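Local coordinates for outer envelope protein 64, mitochondrial (Arabidopsis thaliana, PDB 6HPG) that probably serves as a chaperone receptor on the mitochondrial outer membrane, its TPR domain, the part crystallised here, supporting Hsp90-dependent delivery of proteins for import, at residues A[74-85]-A[96-107]. Sequence-based numbering, arbitrary orientation.
Sequences VKAYLRRGTARE and DFRHALVLEPQN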
# COMPACT_ATOMS: atom_id res chain seq x y z
N VAL A 74 -0.72 8.47 -1.80
CA VAL A 74 -2.12 8.27 -1.49
C VAL A 74 -2.41 6.83 -1.11
O VAL A 74 -3.13 6.55 -0.15
CB VAL A 74 -3.04 8.62 -2.67
CG1 VAL A 74 -4.51 8.31 -2.33
CG2 VAL A 74 -2.88 10.08 -3.05
N LYS A 75 -1.89 5.92 -1.90
CA LYS A 75 -2.10 4.50 -1.70
C LYS A 75 -1.56 3.95 -0.37
O LYS A 75 -2.14 3.03 0.17
CB LYS A 75 -1.60 3.70 -2.91
CG LYS A 75 -2.48 3.91 -4.15
CD LYS A 75 -2.26 2.86 -5.23
CE LYS A 75 -2.78 3.31 -6.60
NZ LYS A 75 -2.57 2.29 -7.70
N ALA A 76 -0.53 4.57 0.19
CA ALA A 76 -0.04 4.21 1.51
C ALA A 76 -1.09 4.40 2.62
O ALA A 76 -1.21 3.56 3.53
CB ALA A 76 1.27 4.97 1.81
N TYR A 77 -1.87 5.48 2.53
CA TYR A 77 -2.95 5.75 3.44
C TYR A 77 -4.15 4.79 3.24
O TYR A 77 -4.69 4.22 4.22
CB TYR A 77 -3.35 7.24 3.39
CG TYR A 77 -2.22 8.12 3.78
CD1 TYR A 77 -1.82 8.25 5.13
CD2 TYR A 77 -1.49 8.76 2.84
CE1 TYR A 77 -0.71 9.01 5.49
CE2 TYR A 77 -0.38 9.51 3.18
CZ TYR A 77 0.01 9.64 4.50
OH TYR A 77 1.11 10.42 4.78
N LEU A 78 -4.57 4.62 1.98
CA LEU A 78 -5.64 3.67 1.62
C LEU A 78 -5.36 2.27 2.11
O LEU A 78 -6.21 1.64 2.73
CB LEU A 78 -5.80 3.63 0.12
CG LEU A 78 -6.28 4.95 -0.54
CD1 LEU A 78 -6.51 4.74 -2.03
CD2 LEU A 78 -7.57 5.43 0.07
N ARG A 79 -4.15 1.78 1.83
CA ARG A 79 -3.68 0.45 2.25
C ARG A 79 -3.45 0.27 3.77
O ARG A 79 -3.87 -0.77 4.32
CB ARG A 79 -2.44 0.02 1.46
CG ARG A 79 -2.77 -0.29 -0.02
CD ARG A 79 -1.55 -0.61 -0.88
NE ARG A 79 -2.03 -0.81 -2.24
CZ ARG A 79 -1.45 -0.41 -3.34
NH1 ARG A 79 -0.26 0.19 -3.33
NH2 ARG A 79 -2.06 -0.63 -4.48
N ARG A 80 -2.82 1.25 4.43
CA ARG A 80 -2.69 1.16 5.89
C ARG A 80 -4.08 1.20 6.53
O ARG A 80 -4.36 0.43 7.47
CB ARG A 80 -1.81 2.25 6.47
CG ARG A 80 -1.27 1.86 7.84
CD ARG A 80 -0.23 2.78 8.40
NE ARG A 80 -0.76 4.11 8.71
CZ ARG A 80 -0.03 5.11 9.17
NH1 ARG A 80 -0.59 6.28 9.40
NH2 ARG A 80 1.27 4.95 9.43
N GLY A 81 -4.94 2.06 5.99
CA GLY A 81 -6.35 2.11 6.35
C GLY A 81 -7.07 0.78 6.28
O GLY A 81 -7.79 0.41 7.21
N THR A 82 -6.86 0.08 5.17
CA THR A 82 -7.48 -1.23 4.96
C THR A 82 -6.98 -2.25 5.97
O THR A 82 -7.77 -3.06 6.43
CB THR A 82 -7.25 -1.74 3.52
OG1 THR A 82 -7.69 -0.73 2.61
CG2 THR A 82 -8.01 -3.03 3.24
N ALA A 83 -5.69 -2.23 6.29
CA ALA A 83 -5.09 -3.23 7.18
C ALA A 83 -5.60 -2.98 8.58
O ALA A 83 -5.90 -3.92 9.33
CB ALA A 83 -3.55 -3.19 7.15
N ARG A 84 -5.70 -1.71 8.94
CA ARG A 84 -6.27 -1.33 10.20
C ARG A 84 -7.73 -1.74 10.33
O ARG A 84 -8.10 -2.32 11.33
CB ARG A 84 -6.09 0.15 10.43
CG ARG A 84 -4.68 0.46 10.84
CD ARG A 84 -4.46 1.95 10.74
NE ARG A 84 -3.15 2.28 11.26
CZ ARG A 84 -2.71 3.53 11.42
NH1 ARG A 84 -3.46 4.60 11.06
NH2 ARG A 84 -1.51 3.71 11.93
N GLU A 85 -8.55 -1.45 9.33
CA GLU A 85 -9.96 -1.85 9.39
C GLU A 85 -10.11 -3.38 9.50
O GLU A 85 -11.03 -3.88 10.17
CB GLU A 85 -10.70 -1.33 8.19
CG GLU A 85 -12.15 -1.72 8.17
CD GLU A 85 -12.88 -1.14 7.00
OE1 GLU A 85 -14.13 -1.23 7.00
OE2 GLU A 85 -12.22 -0.59 6.08
N ASP A 96 -6.60 7.39 8.50
CA ASP A 96 -5.89 7.17 7.27
C ASP A 96 -6.81 7.37 6.07
O ASP A 96 -6.41 8.01 5.10
CB ASP A 96 -5.31 5.76 7.19
CG ASP A 96 -4.13 5.53 8.06
OD1 ASP A 96 -3.40 6.47 8.47
OD2 ASP A 96 -3.90 4.33 8.29
N PHE A 97 -8.05 6.87 6.14
CA PHE A 97 -8.94 7.08 5.01
C PHE A 97 -9.24 8.61 4.90
O PHE A 97 -9.44 9.12 3.80
CB PHE A 97 -10.21 6.21 5.09
CG PHE A 97 -10.00 4.73 4.73
CD1 PHE A 97 -9.60 4.35 3.44
CD2 PHE A 97 -10.25 3.71 5.67
CE1 PHE A 97 -9.41 3.00 3.13
CE2 PHE A 97 -10.06 2.36 5.35
CZ PHE A 97 -9.63 2.01 4.09
N ARG A 98 -9.24 9.34 6.02
CA ARG A 98 -9.51 10.79 5.98
C ARG A 98 -8.36 11.53 5.38
O ARG A 98 -8.56 12.44 4.56
CB ARG A 98 -9.90 11.32 7.35
CG ARG A 98 -11.39 11.08 7.65
CD ARG A 98 -11.69 11.30 9.11
NE ARG A 98 -13.10 11.09 9.44
CZ ARG A 98 -13.57 10.87 10.66
NH1 ARG A 98 -12.77 10.83 11.72
NH2 ARG A 98 -14.88 10.72 10.85
N HIS A 99 -7.14 11.11 5.72
CA HIS A 99 -5.98 11.75 5.16
C HIS A 99 -5.77 11.51 3.66
O HIS A 99 -5.27 12.41 2.95
CB HIS A 99 -4.70 11.37 5.90
CG HIS A 99 -3.61 12.36 5.67
ND1 HIS A 99 -3.68 13.65 6.15
CD2 HIS A 99 -2.46 12.28 4.96
CE1 HIS A 99 -2.60 14.32 5.79
NE2 HIS A 99 -1.84 13.51 5.07
N ALA A 100 -6.13 10.33 3.18
CA ALA A 100 -6.09 10.06 1.75
C ALA A 100 -6.95 11.05 1.00
O ALA A 100 -6.62 11.41 -0.14
CB ALA A 100 -6.58 8.66 1.46
N LEU A 101 -8.10 11.42 1.59
CA LEU A 101 -9.04 12.38 0.98
C LEU A 101 -8.55 13.82 1.05
O LEU A 101 -8.92 14.65 0.21
CB LEU A 101 -10.44 12.26 1.58
CG LEU A 101 -11.21 10.99 1.20
CD1 LEU A 101 -12.37 10.74 2.13
CD2 LEU A 101 -11.70 10.98 -0.25
N VAL A 102 -7.70 14.10 2.03
CA VAL A 102 -6.95 15.36 2.09
C VAL A 102 -6.03 15.48 0.90
O VAL A 102 -5.99 16.53 0.28
CB VAL A 102 -6.18 15.54 3.45
CG1 VAL A 102 -5.17 16.68 3.44
CG2 VAL A 102 -7.17 15.74 4.56
N LEU A 103 -5.30 14.40 0.59
CA LEU A 103 -4.38 14.34 -0.57
C LEU A 103 -5.14 14.16 -1.91
O LEU A 103 -4.74 14.70 -2.93
CB LEU A 103 -3.37 13.19 -0.40
CG LEU A 103 -2.55 13.22 0.89
CD1 LEU A 103 -1.79 11.93 1.12
CD2 LEU A 103 -1.61 14.41 0.89
N GLU A 104 -6.22 13.40 -1.93
CA GLU A 104 -6.90 13.11 -3.18
C GLU A 104 -8.39 13.18 -2.94
O GLU A 104 -9.02 12.18 -2.63
CB GLU A 104 -6.47 11.73 -3.72
CG GLU A 104 -6.98 11.38 -5.11
CD GLU A 104 -6.46 10.02 -5.59
OE1 GLU A 104 -7.29 9.14 -5.90
OE2 GLU A 104 -5.23 9.84 -5.69
N PRO A 105 -8.95 14.42 -3.02
CA PRO A 105 -10.34 14.64 -2.65
C PRO A 105 -11.34 13.71 -3.29
O PRO A 105 -12.35 13.41 -2.67
CB PRO A 105 -10.58 16.08 -3.11
CG PRO A 105 -9.29 16.74 -2.87
CD PRO A 105 -8.25 15.70 -3.25
N GLN A 106 -11.11 13.29 -4.53
CA GLN A 106 -12.12 12.53 -5.27
C GLN A 106 -12.04 11.02 -5.01
O GLN A 106 -12.79 10.26 -5.62
CB GLN A 106 -12.01 12.80 -6.78
CG GLN A 106 -12.14 14.27 -7.17
CD GLN A 106 -13.57 14.75 -7.12
OE1 GLN A 106 -13.92 15.57 -6.27
NE2 GLN A 106 -14.42 14.21 -8.00
N ASN A 107 -11.15 10.59 -4.11
CA ASN A 107 -10.79 9.19 -4.04
C ASN A 107 -11.97 8.36 -3.64
O ASN A 107 -12.52 8.53 -2.55
CB ASN A 107 -9.65 8.96 -3.06
CG ASN A 107 -9.15 7.55 -3.09
OD1 ASN A 107 -9.63 6.68 -2.36
ND2 ASN A 107 -8.21 7.29 -3.97
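D96, F97 and Y77 bury the most surface where the two helices of the third TPR repeat pack as an antiparallel hairpin, their axes 8.0 Å apart at closest approach and 163° between directions. The carboxylate of D96 enters a hole formed by Y77, R80, G81 and R84. R80 grips it side-on: NH1 meets the syn lone pair of OD1 at 3.0 Å, and NE reaches OD2 at 3.2 Å, with an N-H...O angle of 172°. This grip depends on a bend at chi3 (66°) in the otherwise extended R80 chain. R84 adds a salt bridge, NH1 to OD2 at 2.8 Å, and its guanidinium lies over that of R80 with an offset, R84 NH2 above the rim of the R80 group, so two positive groups share one buried carboxylate and probably stabilise its charged form. An alanine in place of R80 would remove the side-on clamp and would probably leave D96 with R84 alone to balance its charge, its carboxylate freer to turn. NH2 of R80 also bonds T64 of helix 56-69, which ties the network to the preceding repeat.

F97 fills the neighbouring hole between L78, G81, T82 and E85. G81 CA lies over one ring face, 4.2 Å from the centroid, a CH-pi contact; a CB on this residue would crowd F97 CE2. From helix 74-86, Y77 inserts among D96, H99, A100 and L103 of the other helix, with its hydroxyl bonded to K71 O. H99 turns its edge to the Y77 face in a T-shaped pair, while L103 CD1 stands 3.5 Å from Y77 CE2. Near the turn, L78 CD2 rests on A100 CB, and E104, whose OE2 bonds a polar side chain of the bound peptide, takes N107 ND2 at OE1 from above its carboxylate plane, at 2.8 Å.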